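Local coordinates for hypothetical protein (Staphylococcus aureus subsp. aureus, PDB 1QYI) that is of unknown function but carries a haloacid dehalogenase-like (HAD) domain and is probably a hydrolase of that superfamily, at residues Q309-K315 with K333-T337; L328-Q332 with L354-A359; I236-Y242 with F262-S267; E271-Y276 with R299-E303. All coordinates share one frame; numbering follows the deposited sequence.

Contact 1 of 4, residues Q309-K315 with K333-T337; sequences QDNIVNK and KIGAT
Asn311 and Val313 each give a backbone N-H to a carbonyl in the last turn of helix 325-334. The bond from Asn311 N to Lys333 O, 2.9 Å, is practically straight at the hydrogen (178°) and lies in the carbonyl plane. Val313 N reaches Ile334 O at 3.1 Å, nearly in line with the C=O. So the incoming loop supplies donors to carbonyls that the ending helix leaves behind. A CA-H...O contact of 3.2 Å from Ile334 CA to Gln309 O adds to the backbone seam.

Apolar branches fill the inner side. Val313 turns CG2 between its own N and carbonyl carbon (CG1 chi1 -57°), which lays that methyl 3.9 Å from Ile334 CG1 and 4.0 Å from Ala336 CB; a compact branched residue suits this tight spot. On the outer side Lys333 curls at chi2, chi3 and chi4 and passes its methylenes beside the Asp310 carboxylate. Its NZ stops 4.0 Å from Asp310 OD1, opposite charges near each other but short of a salt bridge, while a water donates to that same oxygen.

Gly335 takes the chain out of the helix at positive phi (87°), a conformation easiest for glycine, with Gly335 CA 3.7 Å from Asn311 ND2. Lys315 lays its chain across Thr337 and carries NZ to a salt bridge with Asp360. Further in, Val313 packs on Leu294 and Tyr295 of helix 288-295, and Ile334 on Ile320 of strand 318-322, to which Thr337, opening strand 337-341, is hydrogen-bonded through its backbone.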
# COMPACT_ATOMS: atom_id res chain seq x y z
N GLN A 309 -2.36 13.85 -24.04
CA GLN A 309 -1.82 12.55 -23.67
C GLN A 309 -1.67 11.58 -24.85
O GLN A 309 -0.77 10.74 -24.84
CB GLN A 309 -2.71 11.90 -22.60
CG GLN A 309 -2.84 12.73 -21.34
CD GLN A 309 -3.82 12.16 -20.35
OE1 GLN A 309 -3.70 12.40 -19.15
NE2 GLN A 309 -4.79 11.41 -20.84
N ASP A 310 -2.53 11.70 -25.85
CA ASP A 310 -2.46 10.80 -26.99
C ASP A 310 -1.25 10.96 -27.91
O ASP A 310 -1.10 11.97 -28.60
CB ASP A 310 -3.75 10.88 -27.82
CG ASP A 310 -4.98 10.43 -27.03
OD1 ASP A 310 -4.89 9.43 -26.27
OD2 ASP A 310 -6.05 11.06 -27.16
N ASN A 311 -0.38 9.95 -27.89
CA ASN A 311 0.83 9.91 -28.72
C ASN A 311 1.60 11.23 -28.75
O ASN A 311 1.79 11.81 -29.81
CB ASN A 311 0.45 9.50 -30.14
CG ASN A 311 1.65 9.14 -30.98
OD1 ASN A 311 1.58 9.11 -32.21
ND2 ASN A 311 2.77 8.85 -30.32
N ILE A 312 2.05 11.68 -27.59
CA ILE A 312 2.78 12.94 -27.52
C ILE A 312 4.29 12.75 -27.53
O ILE A 312 5.04 13.72 -27.44
CB ILE A 312 2.39 13.71 -26.25
CG1 ILE A 312 2.69 12.87 -25.01
CG2 ILE A 312 0.92 14.09 -26.32
CD1 ILE A 312 2.64 13.63 -23.71
N VAL A 313 4.74 11.50 -27.65
CA VAL A 313 6.17 11.22 -27.66
C VAL A 313 6.52 10.12 -28.65
O VAL A 313 5.69 9.28 -28.98
CB VAL A 313 6.68 10.78 -26.25
CG1 VAL A 313 6.35 11.86 -25.22
CG2 VAL A 313 6.05 9.45 -25.86
N ASN A 314 7.76 10.13 -29.14
CA ASN A 314 8.20 9.11 -30.07
C ASN A 314 8.62 7.87 -29.30
O ASN A 314 9.11 7.95 -28.18
CB ASN A 314 9.37 9.59 -30.94
CG ASN A 314 8.95 10.62 -31.98
OD1 ASN A 314 7.91 10.49 -32.63
ND2 ASN A 314 9.79 11.64 -32.15
N LYS A 315 8.44 6.73 -29.95
CA LYS A 315 8.75 5.42 -29.39
C LYS A 315 10.20 5.27 -28.90
O LYS A 315 10.46 4.50 -27.98
CB LYS A 315 8.46 4.37 -30.46
CG LYS A 315 8.00 3.04 -29.93
CD LYS A 315 6.72 3.19 -29.12
CE LYS A 315 5.85 1.94 -29.24
NZ LYS A 315 6.62 0.67 -29.02
N LYS A 333 -0.43 4.59 -24.56
CA LYS A 333 -1.24 5.81 -24.67
C LYS A 333 -0.47 7.02 -25.17
O LYS A 333 -0.88 7.66 -26.14
CB LYS A 333 -1.86 6.15 -23.30
CG LYS A 333 -2.35 7.59 -23.18
CD LYS A 333 -3.45 7.93 -24.19
CE LYS A 333 -4.83 7.59 -23.65
NZ LYS A 333 -5.16 8.36 -22.42
N ILE A 334 0.62 7.35 -24.49
CA ILE A 334 1.46 8.50 -24.83
C ILE A 334 2.44 8.21 -25.96
O ILE A 334 3.13 9.10 -26.43
CB ILE A 334 2.30 8.98 -23.63
CG1 ILE A 334 3.41 7.96 -23.33
CG2 ILE A 334 1.41 9.20 -22.43
CD1 ILE A 334 4.36 8.38 -22.22
N GLY A 335 2.51 6.95 -26.38
CA GLY A 335 3.40 6.58 -27.46
C GLY A 335 4.82 6.23 -27.04
O GLY A 335 5.74 6.30 -27.85
N ALA A 336 5.01 5.83 -25.78
CA ALA A 336 6.35 5.47 -25.32
C ALA A 336 6.60 3.97 -25.37
O ALA A 336 5.67 3.17 -25.36
CB ALA A 336 6.56 5.98 -23.90
N THR A 337 7.88 3.60 -25.43
CA THR A 337 8.23 2.18 -25.46
C THR A 337 8.03 1.62 -24.06
O THR A 337 8.45 2.23 -23.07
CB THR A 337 9.69 1.97 -25.89
OG1 THR A 337 9.81 2.21 -27.30
CG2 THR A 337 10.14 0.54 -25.59
O HOH W 1 -3.84 7.06 -27.59
O HOH W 2 4.65 6.63 -30.48

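Contact 2 of 4, residues L328-Q332 with L354-A359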
# COMPACT_ATOMS: atom_id res chain seq x y z
N LEU A 328 1.56 -0.18 -18.64
CA LEU A 328 1.71 -0.59 -20.02
C LEU A 328 0.77 0.23 -20.91
O LEU A 328 1.18 0.74 -21.96
CB LEU A 328 1.42 -2.09 -20.14
CG LEU A 328 1.42 -2.70 -21.54
CD1 LEU A 328 1.92 -4.14 -21.49
CD2 LEU A 328 0.01 -2.63 -22.10
N LEU A 329 -0.49 0.37 -20.49
CA LEU A 329 -1.48 1.14 -21.23
C LEU A 329 -1.12 2.63 -21.24
O LEU A 329 -1.39 3.33 -22.22
CB LEU A 329 -2.87 0.92 -20.61
CG LEU A 329 -3.80 -0.20 -21.13
CD1 LEU A 329 -3.04 -1.44 -21.55
CD2 LEU A 329 -4.81 -0.53 -20.04
N SER A 330 -0.50 3.11 -20.16
CA SER A 330 -0.08 4.51 -20.09
C SER A 330 1.03 4.77 -21.11
O SER A 330 1.16 5.88 -21.62
CB SER A 330 0.45 4.87 -18.70
OG SER A 330 -0.59 4.93 -17.73
N ALA A 331 1.84 3.76 -21.39
CA ALA A 331 2.92 3.92 -22.36
C ALA A 331 2.35 3.82 -23.77
O ALA A 331 2.67 4.63 -24.64
CB ALA A 331 4.01 2.87 -22.14
N GLN A 332 1.50 2.83 -24.01
CA GLN A 332 0.89 2.69 -25.33
C GLN A 332 0.05 3.93 -25.62
O GLN A 332 -0.15 4.29 -26.78
CB GLN A 332 0.03 1.44 -25.39
CG GLN A 332 0.81 0.18 -25.03
CD GLN A 332 0.10 -1.09 -25.43
OE1 GLN A 332 -1.13 -1.17 -25.41
NE2 GLN A 332 0.87 -2.12 -25.78
N LEU A 354 1.20 -9.59 -19.96
CA LEU A 354 2.05 -8.59 -20.59
C LEU A 354 2.21 -8.84 -22.08
O LEU A 354 2.15 -7.91 -22.88
CB LEU A 354 3.44 -8.54 -19.93
CG LEU A 354 3.48 -8.01 -18.50
CD1 LEU A 354 4.91 -8.03 -17.97
CD2 LEU A 354 2.93 -6.60 -18.47
N GLU A 355 2.39 -10.09 -22.47
CA GLU A 355 2.54 -10.40 -23.88
C GLU A 355 1.18 -10.31 -24.57
O GLU A 355 1.10 -9.91 -25.73
CB GLU A 355 3.15 -11.79 -24.06
CG GLU A 355 4.51 -11.94 -23.39
CD GLU A 355 5.08 -13.33 -23.57
OE1 GLU A 355 4.36 -14.31 -23.24
OE2 GLU A 355 6.24 -13.45 -24.04
N ALA A 356 0.12 -10.68 -23.87
CA ALA A 356 -1.21 -10.60 -24.47
C ALA A 356 -1.62 -9.13 -24.63
O ALA A 356 -2.63 -8.83 -25.27
CB ALA A 356 -2.24 -11.34 -23.60
N HIS A 357 -0.84 -8.22 -24.06
CA HIS A 357 -1.13 -6.79 -24.17
C HIS A 357 -0.12 -6.08 -25.06
O HIS A 357 -0.07 -4.86 -25.11
CB HIS A 357 -1.18 -6.13 -22.79
CG HIS A 357 -2.53 -6.19 -22.15
ND1 HIS A 357 -3.59 -5.45 -22.58
CD2 HIS A 357 -2.99 -6.94 -21.11
CE1 HIS A 357 -4.66 -5.72 -21.85
NE2 HIS A 357 -4.31 -6.63 -20.94
N HIS A 358 0.68 -6.88 -25.77
CA HIS A 358 1.70 -6.38 -26.69
C HIS A 358 2.73 -5.50 -26.00
O HIS A 358 2.92 -4.34 -26.36
CB HIS A 358 1.06 -5.58 -27.83
CG HIS A 358 -0.18 -6.21 -28.39
ND1 HIS A 358 -1.44 -5.90 -27.93
CD2 HIS A 358 -0.34 -7.12 -29.37
CE1 HIS A 358 -2.33 -6.60 -28.60
NE2 HIS A 358 -1.70 -7.36 -29.48
N ALA A 359 3.40 -6.05 -24.99
CA ALA A 359 4.42 -5.29 -24.27
C ALA A 359 5.67 -5.32 -25.14
O ALA A 359 6.11 -6.39 -25.58
CB ALA A 359 4.69 -5.92 -22.92
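The imidazole of His357 is met obliquely by two leucine methyls, Leu328 CD2 and Leu329 CD1, the latter 4.2 Å from His357 ND1. The other flat group, the Gln332 amide, presents NE2 to the carbonyl of His357, with His357 O lying 29° out of the amide plane. Both groups gather at a Schellman motif that ends helix 351-356: His358 takes positive phi as the C-prime residue, its N bonded to Glu355 O, while Ala359 N returns to Leu354 O in a weak bond. The motif swings the chain out of the helix toward strand 361-363 of the parallel sheet, and its bend is what helix 325-334 packs against.

Leu328 supplies the apolar part. With CG anti to the backbone N (chi1 176°), its two methyls project across to the turn. CD1 sits 3.6 Å from Ala359 CB and 4.0 Å from Leu354 CD2, and CD2 lies 3.8 Å from His357 CB. A forked side chain suits the place because it can touch the helix end and the outgoing chain at once, and alanine at 359 is small enough to take a methyl directly. Phe338 of strand 337-341 touches both Leu328 and Ala359, a common apolar partner of helix 325-334 and of the chain leaving helix 351-356.

Gln332, one helical turn beyond Leu328, is solvent-exposed; a long side chain with an N-H donor suits a helix C-terminus, where carbonyls lack helical partners. Its chain runs extended beyond CG, and Gln332 NE2 donates to His357 O over 3.0 Å, nearly in line with the carbonyl but bent to 139° at the hydrogen.

Contact 3 of 4, residues I236-Y242 with F262-S267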
# COMPACT_ATOMS: atom_id res chain seq x y z
N ILE A 236 10.57 9.22 -12.32
CA ILE A 236 9.76 8.34 -11.47
C ILE A 236 8.25 8.66 -11.43
O ILE A 236 7.87 9.81 -11.22
CB ILE A 236 10.25 8.35 -9.99
CG1 ILE A 236 11.65 7.75 -9.89
CG2 ILE A 236 9.34 7.49 -9.12
CD1 ILE A 236 11.71 6.29 -10.27
N ALA A 237 7.42 7.64 -11.64
CA ALA A 237 5.96 7.75 -11.58
C ALA A 237 5.47 6.58 -10.73
O ALA A 237 5.56 5.42 -11.15
CB ALA A 237 5.34 7.68 -12.99
N THR A 238 4.96 6.86 -9.53
CA THR A 238 4.46 5.79 -8.66
C THR A 238 3.11 6.12 -8.04
O THR A 238 2.64 7.26 -8.09
CB THR A 238 5.45 5.51 -7.50
OG1 THR A 238 4.93 4.46 -6.67
CG2 THR A 238 5.66 6.76 -6.65
N GLY A 239 2.48 5.10 -7.45
CA GLY A 239 1.19 5.28 -6.80
C GLY A 239 1.39 5.64 -5.34
O GLY A 239 0.44 5.93 -4.62
N ARG A 240 2.65 5.60 -4.91
CA ARG A 240 3.01 5.93 -3.54
C ARG A 240 2.98 7.45 -3.32
O ARG A 240 3.27 8.21 -4.25
CB ARG A 240 4.44 5.46 -3.24
CG ARG A 240 4.67 3.96 -3.29
CD ARG A 240 6.09 3.65 -2.85
NE ARG A 240 6.27 2.25 -2.49
CZ ARG A 240 6.99 1.84 -1.46
NH1 ARG A 240 7.61 2.71 -0.67
NH2 ARG A 240 7.10 0.54 -1.21
N PRO A 241 2.60 7.90 -2.12
CA PRO A 241 2.59 9.34 -1.90
C PRO A 241 4.03 9.87 -1.82
O PRO A 241 5.00 9.09 -1.84
CB PRO A 241 1.82 9.49 -0.58
CG PRO A 241 2.08 8.19 0.13
CD PRO A 241 1.93 7.19 -1.01
N TYR A 242 4.17 11.18 -1.72
CA TYR A 242 5.48 11.83 -1.67
C TYR A 242 6.50 11.24 -0.71
O TYR A 242 7.60 10.87 -1.11
CB TYR A 242 5.34 13.31 -1.33
CG TYR A 242 6.67 14.02 -1.26
CD1 TYR A 242 7.46 14.18 -2.41
CD2 TYR A 242 7.16 14.52 -0.05
CE1 TYR A 242 8.69 14.83 -2.36
CE2 TYR A 242 8.39 15.17 0.01
CZ TYR A 242 9.15 15.33 -1.15
OH TYR A 242 10.36 15.99 -1.09
N PHE A 262 11.31 15.56 -11.56
CA PHE A 262 10.88 14.48 -12.43
C PHE A 262 10.44 13.26 -11.65
O PHE A 262 10.63 12.12 -12.09
CB PHE A 262 12.01 14.12 -13.39
CG PHE A 262 12.44 15.26 -14.26
CD1 PHE A 262 11.53 15.88 -15.11
CD2 PHE A 262 13.76 15.71 -14.24
CE1 PHE A 262 11.93 16.93 -15.92
CE2 PHE A 262 14.16 16.77 -15.05
CZ PHE A 262 13.24 17.38 -15.89
N ILE A 263 9.86 13.49 -10.48
CA ILE A 263 9.35 12.41 -9.65
C ILE A 263 7.88 12.69 -9.40
O ILE A 263 7.52 13.56 -8.60
CB ILE A 263 10.09 12.32 -8.31
CG1 ILE A 263 11.58 12.08 -8.56
CG2 ILE A 263 9.49 11.19 -7.47
CD1 ILE A 263 12.42 11.91 -7.29
N ALA A 264 7.02 11.97 -10.11
CA ALA A 264 5.57 12.13 -9.97
C ALA A 264 5.06 11.07 -8.99
O ALA A 264 5.42 9.90 -9.08
CB ALA A 264 4.90 11.96 -11.33
N THR A 265 4.22 11.49 -8.04
CA THR A 265 3.68 10.58 -7.04
C THR A 265 2.17 10.72 -6.91
O THR A 265 1.55 11.53 -7.61
CB THR A 265 4.28 10.84 -5.65
OG1 THR A 265 3.82 12.11 -5.15
CG2 THR A 265 5.80 10.85 -5.71
N ALA A 266 1.60 9.94 -6.00
CA ALA A 266 0.16 9.94 -5.74
C ALA A 266 -0.27 11.28 -5.16
O ALA A 266 -1.45 11.63 -5.20
CB ALA A 266 -0.20 8.80 -4.79
N SER A 267 0.68 12.01 -4.59
CA SER A 267 0.36 13.31 -4.03
C SER A 267 0.08 14.26 -5.19
O SER A 267 -0.86 15.06 -5.13
CB SER A 267 1.53 13.84 -3.19
OG SER A 267 1.76 13.01 -2.05
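Ile236 and Ala237 pair in parallel register with Ile263 and Ala264, through bonds from Ile236 N to Phe262 O (2.9 Å), from Ala264 N to Ile236 O, and from Thr238 N to Ala264 O. The two isoleucines point the same way, side by side, with Ile236 CB 3.9 Å from Ile263 CG2. On the other face both strands carry alanine, whose small methyls let helix 288-295 come close through Ser289.

Beyond the strands the chains stay joined. Ala266 N donates to Arg240 O at 3.0 Å, straight at the hydrogen (174°) but from 46° above the carbonyl plane. Ala266 points its CB toward the Gly239-Arg240 backbone. Next, Tyr242 N gives a bond of 3.0 Å to Ser267 OG, so that a serine hydroxyl of one helix start serves the backbone where helix 242-252 begins. Thr265 is the N-cap of helix 266-275: its OG1, held between N and carbonyl carbon (chi1 68°), accepts from Ser267 N.

Thr238, the first residue after the strand, has OG1 anti to the backbone N, and this hydroxyl accepts from Arg240 N at 3.1 Å, an ST turn. The whole closes the unit strand 233-237, helix 242-252, strand 263-264, a beta-alpha-beta crossover.

Outside the contact, Arg240 makes a salt bridge to Asp9, and Ala237 O receives Lys284 NZ. In HAD proteins the active site lies at the C-terminal ends of such strands. The bond from Arg240 N fixes Thr238 OG1, and a threonine here with Lys284 nearby is consistent with HAD motifs II and III, which in relatives bind phosphate; whether this protein does so remains open.

Contact 4 of 4, residues E271-Y276 with R299-E303; sequences EAENMY and RDKYE
The methyl end of Met275, modelled as selenomethionine, drops into the hollow between Tyr302 and Arg299, with CE 3.3 Å from Tyr302 CD2 and 3.2 Å from Arg299 NH1. A long unbranched chain suits this recess: CG lies anti to the carbonyl carbon and the bend comes only at chi3 (-108°), which turns CE in toward the ring. The selenium stands 5.3 Å from the Tyr302 ring centroid and oblique to it, a Met-aromatic contact. One turn earlier Ala272 offers a low bump, its CB 3.4 Å from the same Tyr302 CD2; the small alanine lets the ring come close to the helix.

Here helix 266-275, which follows strand 263-264 of the HAD-like sheet, packs against the start of helix 302-307 and the residues just before it. Arg299 CA lies 3.6 Å above the Tyr302 ring plane, over its centre, while Phe288 meets that ring edge-to-face and Asn297 bonds its hydroxyl.

To one side, Tyr276 crosses Tyr302 at about a right angle and rests its OH 3.5 Å from Glu303 CB. At the other end the Arg299 side chain reaches across to Glu271: NH1 makes a salt bridge of 3.1 Å to Glu271 OE2, whose hydrogen bond is weak and bent. That oxygen lies at the guanidinium edge, with the carboxylate and guanidinium planes 49° apart.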
# COMPACT_ATOMS: atom_id res chain seq x y z
N GLU A 271 -3.18 16.32 -5.90
CA GLU A 271 -3.20 17.76 -6.00
C GLU A 271 -3.89 18.17 -7.30
O GLU A 271 -4.80 19.00 -7.31
CB GLU A 271 -1.78 18.31 -5.96
CG GLU A 271 -1.73 19.82 -5.86
CD GLU A 271 -2.86 20.38 -5.01
OE1 GLU A 271 -3.17 19.76 -3.95
OE2 GLU A 271 -3.43 21.43 -5.38
N ALA A 272 -3.46 17.55 -8.40
CA ALA A 272 -4.02 17.83 -9.72
C ALA A 272 -5.54 17.67 -9.77
O ALA A 272 -6.22 18.41 -10.47
CB ALA A 272 -3.36 16.94 -10.76
N GLU A 273 -6.07 16.69 -9.04
CA GLU A 273 -7.51 16.45 -9.04
C GLU A 273 -8.28 17.55 -8.31
O GLU A 273 -9.42 17.87 -8.65
CB GLU A 273 -7.83 15.09 -8.41
CG GLU A 273 -7.20 13.91 -9.16
CD GLU A 273 -7.44 12.57 -8.47
OE1 GLU A 273 -7.33 12.50 -7.22
OE2 GLU A 273 -7.72 11.58 -9.18
N ASN A 274 -7.65 18.13 -7.29
CA ASN A 274 -8.28 19.19 -6.53
C ASN A 274 -8.38 20.48 -7.35
O ASN A 274 -9.30 21.27 -7.16
CB ASN A 274 -7.53 19.42 -5.22
CG ASN A 274 -7.79 18.32 -4.20
OD1 ASN A 274 -8.95 17.99 -3.93
ND2 ASN A 274 -6.73 17.76 -3.63
N MSE A 275 -7.42 20.69 -8.26
CA MSE A 275 -7.42 21.88 -9.11
C MSE A 275 -8.40 21.69 -10.26
O MSE A 275 -9.03 22.64 -10.71
CB MSE A 275 -6.05 22.11 -9.71
CG MSE A 275 -4.99 22.48 -8.71
SE MSE A 275 -3.26 22.59 -9.57
CE MSE A 275 -2.46 21.02 -8.84
N TYR A 276 -8.51 20.45 -10.73
CA TYR A 276 -9.40 20.10 -11.83
C TYR A 276 -10.23 18.88 -11.43
O TYR A 276 -10.02 17.79 -11.95
CB TYR A 276 -8.59 19.79 -13.09
CG TYR A 276 -7.56 20.84 -13.42
CD1 TYR A 276 -7.92 22.04 -14.04
CD2 TYR A 276 -6.23 20.66 -13.07
CE1 TYR A 276 -6.98 23.03 -14.29
CE2 TYR A 276 -5.28 21.64 -13.31
CZ TYR A 276 -5.65 22.83 -13.92
OH TYR A 276 -4.71 23.80 -14.13
N ARG A 299 2.81 22.47 -10.92
CA ARG A 299 1.37 22.73 -10.89
C ARG A 299 0.85 23.43 -12.13
O ARG A 299 -0.21 23.09 -12.65
CB ARG A 299 1.03 23.60 -9.67
CG ARG A 299 1.25 22.97 -8.31
CD ARG A 299 1.20 24.03 -7.22
NE ARG A 299 0.07 24.94 -7.41
CZ ARG A 299 -1.21 24.59 -7.27
NH1 ARG A 299 -1.52 23.35 -6.93
NH2 ARG A 299 -2.17 25.48 -7.49
N ASP A 300 1.60 24.42 -12.60
CA ASP A 300 1.24 25.23 -13.74
C ASP A 300 1.20 24.50 -15.07
O ASP A 300 0.79 25.07 -16.08
CB ASP A 300 2.20 26.41 -13.85
CG ASP A 300 2.29 27.20 -12.57
OD1 ASP A 300 1.23 27.49 -11.97
OD2 ASP A 300 3.42 27.54 -12.16
N LYS A 301 1.60 23.24 -15.08
CA LYS A 301 1.60 22.50 -16.34
C LYS A 301 0.66 21.31 -16.28
O LYS A 301 0.46 20.63 -17.28
CB LYS A 301 3.02 22.02 -16.64
CG LYS A 301 4.07 23.07 -16.40
CD LYS A 301 5.44 22.45 -16.50
CE LYS A 301 6.50 23.33 -15.87
NZ LYS A 301 7.60 22.48 -15.33
N TYR A 302 0.08 21.09 -15.11
CA TYR A 302 -0.83 19.98 -14.92
C TYR A 302 -1.94 19.87 -15.96
O TYR A 302 -2.13 18.81 -16.55
CB TYR A 302 -1.43 20.06 -13.52
CG TYR A 302 -0.48 19.58 -12.45
CD1 TYR A 302 0.89 19.49 -12.70
CD2 TYR A 302 -0.94 19.27 -11.18
CE1 TYR A 302 1.78 19.09 -11.70
CE2 TYR A 302 -0.06 18.87 -10.18
CZ TYR A 302 1.30 18.78 -10.45
OH TYR A 302 2.16 18.42 -9.45
N GLU A 303 -2.65 20.97 -16.18
CA GLU A 303 -3.74 20.98 -17.15
C GLU A 303 -3.33 20.43 -18.50
O GLU A 303 -4.11 19.74 -19.17
CB GLU A 303 -4.26 22.40 -17.33
CG GLU A 303 -5.51 22.50 -18.19
CD GLU A 303 -6.19 23.84 -18.03
OE1 GLU A 303 -5.52 24.87 -18.26
OE2 GLU A 303 -7.39 23.86 -17.69

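In the fold
All four contacts lie in the HAD-like part of the chain. Contacts 1 and 2 share helix 325-334, their centres 12 Å apart, and they meet directly where Ala336 N lies 2.9 Å from Ala331 O, probably a hydrogen bond; along the chain their segments alternate. Contacts 3 and 4 share helix 266-275, with centres 14 Å apart: contact 3 starts that helix and contact 4 packs its far end. The two pairs do not touch; the closest approach between them is about 7 Å between nearest atoms, contact 1 to contact 4. Contact 3, with Arg240 paired to Asp9 and Ala237 O to Lys284, probably borders the HAD active site; the others are structural packing around helices and strand ends.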